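Side-chain contact in extracellular solute-binding protein, family 7 (Colwellia psychrerythraea, PDB 4PET), which binds pyruvate together with a calcium ion and probably delivers it in the periplasm to a TRAP transporter: residues N152-W157 and V294-F299. Numbering follows the deposited sequence.
Sequences NQMGGW and VQMRSF. With CA (calcium ion), chain E; PYR (pyruvic acid), chain D.
Trp157 meets Val294 and Met154 meets Met296 across a mixed beta-sheet of this TRAP solute-binding fold, where strand 229-231 runs between strand 156-158 and the outermost strand 295-297. With one strand intervening, the CA atoms of Trp157 and Met296 stay 9.3 Å apart, and the closest contacts are made by side chains. The indole reaches over with its six-membered ring: CZ3 lies 4.0 Å from CG1 of Val294 and 4.1 Å from CG2, so the corner of the ring touches both branches of the valine. Val294 aims its CB at strand 156-158, and with CG1 anti to the backbone N (chi1 175°) it offers the two methyls as a fork. At the far end of the indole NE1 is hydrogen-bonded to Asp218, while Tyr230 of the middle strand stacks on the ring, fixing its tilt. The two selenomethionines cross at about a right angle, and Leu345 of the second subunit packs on both. Between Met154 and Trp157 in the chain, Gly155 and Gly156 both pair with Tyr231 in a classic beta bulge, and Phe299 stacks on that tyrosine. Two residues before the bulge, Gln153 joins Glu211, Trp212 (through its backbone O) and Glu236 around the calcium ion, which pyruvate chelates through O and O3. Met154 folds back at chi2 and chi3 (-73° and -67°), which brings its terminal CE to 3.8 Å from SE of Met296.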
loop_
_atom_site.group_PDB
_atom_site.type_symbol
_atom_site.label_atom_id
_atom_site.label_comp_id
_atom_site.label_asym_id
_atom_site.label_seq_id
_atom_site.Cartn_x
_atom_site.Cartn_y
_atom_site.Cartn_z
ATOM N N ASN A 152 7.970 -6.467 3.543
ATOM C CA ASN A 152 9.140 -6.682 4.385
ATOM C C ASN A 152 9.706 -8.080 4.098
ATOM O O ASN A 152 8.959 -9.068 4.024
ATOM C CB ASN A 152 8.700 -6.602 5.861
ATOM C CG ASN A 152 9.704 -5.880 6.725
ATOM O OD1 ASN A 152 10.865 -6.264 6.787
ATOM N ND2 ASN A 152 9.267 -4.800 7.370
ATOM N N GLN A 153 11.012 -8.190 3.904
ATOM C CA GLN A 153 11.564 -9.477 3.467
ATOM C C GLN A 153 12.157 -10.255 4.630
ATOM O O GLN A 153 12.557 -9.670 5.637
ATOM C CB GLN A 153 12.620 -9.265 2.369
ATOM C CG GLN A 153 12.049 -8.599 1.131
ATOM C CD GLN A 153 12.973 -8.595 -0.038
ATOM O OE1 GLN A 153 14.170 -8.918 0.096
ATOM N NE2 GLN A 153 12.428 -8.296 -1.219
HETATM N N MSE A 154 12.218 -11.582 4.481
HETATM C CA MSE A 154 12.803 -12.444 5.496
HETATM C C MSE A 154 14.327 -12.324 5.431
HETATM O O MSE A 154 14.876 -11.913 4.398
HETATM C CB MSE A 154 12.333 -13.909 5.302
HETATM C CG MSE A 154 10.817 -14.084 5.472
HETATM SE SE MSE A 154 10.332 -13.933 7.327
HETATM C CE MSE A 154 11.213 -15.555 7.923
ATOM N N GLY A 155 14.998 -12.644 6.539
ATOM C CA GLY A 155 16.445 -12.544 6.662
ATOM C C GLY A 155 17.202 -13.533 5.785
ATOM O O GLY A 155 18.385 -13.315 5.452
ATOM N N GLY A 156 16.530 -14.633 5.435
ATOM C CA GLY A 156 17.109 -15.598 4.521
ATOM C C GLY A 156 17.225 -17.004 5.046
ATOM O O GLY A 156 16.755 -17.348 6.138
ATOM N N TRP A 157 17.874 -17.815 4.222
ATOM C CA TRP A 157 18.013 -19.224 4.415
ATOM C C TRP A 157 19.479 -19.599 4.711
ATOM O O TRP A 157 20.390 -19.260 3.965
ATOM C CB TRP A 157 17.544 -19.905 3.153
ATOM C CG TRP A 157 16.124 -19.667 2.825
ATOM C CD1 TRP A 157 15.623 -18.681 2.018
ATOM C CD2 TRP A 157 14.994 -20.434 3.275
ATOM N NE1 TRP A 157 14.240 -18.789 1.946
ATOM C CE2 TRP A 157 13.838 -19.864 2.700
ATOM C CE3 TRP A 157 14.851 -21.562 4.082
ATOM C CZ2 TRP A 157 12.551 -20.377 2.930
ATOM C CZ3 TRP A 157 13.577 -22.065 4.308
ATOM C CH2 TRP A 157 12.456 -21.475 3.736
ATOM N N VAL A 294 11.693 -26.939 8.341
ATOM C CA VAL A 294 12.100 -25.541 8.332
ATOM C C VAL A 294 11.992 -25.032 9.749
ATOM O O VAL A 294 10.969 -25.211 10.405
ATOM C CB VAL A 294 11.213 -24.672 7.439
ATOM C CG1 VAL A 294 11.610 -23.205 7.580
ATOM C CG2 VAL A 294 11.310 -25.105 5.988
ATOM N N GLN A 295 13.052 -24.388 10.207
ATOM C CA GLN A 295 13.166 -23.883 11.572
ATOM C C GLN A 295 13.340 -22.371 11.518
ATOM O O GLN A 295 14.381 -21.903 11.102
ATOM C CB GLN A 295 14.444 -24.467 12.196
ATOM C CG GLN A 295 14.555 -25.995 12.163
ATOM C CD GLN A 295 14.193 -26.631 13.499
ATOM O OE1 GLN A 295 14.647 -26.185 14.562
ATOM N NE2 GLN A 295 13.371 -27.674 13.455
HETATM N N MSE A 296 12.373 -21.606 11.984
HETATM C CA MSE A 296 12.485 -20.172 11.877
HETATM C C MSE A 296 13.363 -19.624 12.990
HETATM O O MSE A 296 13.306 -20.088 14.109
HETATM C CB MSE A 296 11.097 -19.521 11.846
HETATM C CG MSE A 296 10.444 -19.601 10.422
HETATM SE SE MSE A 296 9.257 -18.136 9.974
HETATM C CE MSE A 296 9.380 -17.268 11.664
ATOM N N ARG A 297 14.211 -18.647 12.653
ATOM C CA ARG A 297 15.204 -18.141 13.599
ATOM C C ARG A 297 15.313 -16.624 13.570
ATOM O O ARG A 297 14.878 -15.962 12.625
ATOM C CB ARG A 297 16.606 -18.734 13.322
ATOM C CG ARG A 297 16.744 -20.239 13.585
ATOM C CD ARG A 297 16.729 -20.558 15.053
ATOM N NE ARG A 297 16.921 -21.975 15.365
ATOM C CZ ARG A 297 15.953 -22.890 15.426
ATOM N NH1 ARG A 297 14.701 -22.572 15.135
ATOM N NH2 ARG A 297 16.241 -24.147 15.749
ATOM N N SER A 298 15.946 -16.095 14.608
ATOM C CA SER A 298 16.189 -14.681 14.734
ATOM C C SER A 298 17.670 -14.486 15.018
ATOM O O SER A 298 18.317 -15.349 15.607
ATOM C CB SER A 298 15.352 -14.132 15.887
ATOM O OG SER A 298 14.036 -13.855 15.447
ATOM N N PHE A 299 18.209 -13.339 14.632
ATOM C CA PHE A 299 19.592 -13.032 14.969
ATOM C C PHE A 299 19.685 -12.632 16.458
ATOM O O PHE A 299 18.853 -11.853 16.959
ATOM C CB PHE A 299 20.087 -11.911 14.070
ATOM C CG PHE A 299 20.134 -12.282 12.613
ATOM C CD1 PHE A 299 21.147 -13.089 12.141
ATOM C CD2 PHE A 299 19.126 -11.855 11.724
ATOM C CE1 PHE A 299 21.217 -13.439 10.791
ATOM C CE2 PHE A 299 19.171 -12.209 10.357
ATOM C CZ PHE A 299 20.222 -13.002 9.891
HETATM CA CA CA E . 16.004 -9.645 -1.174
HETATM C C PYR D . 16.394 -9.431 -4.420
HETATM O O PYR D . 17.046 -9.857 -3.372
HETATM O OXT PYR D . 17.037 -9.455 -5.552
HETATM C CA PYR D . 15.036 -9.054 -4.332
HETATM O O3 PYR D . 14.466 -8.841 -3.173
HETATM C CB PYR D . 14.181 -8.941 -5.557
#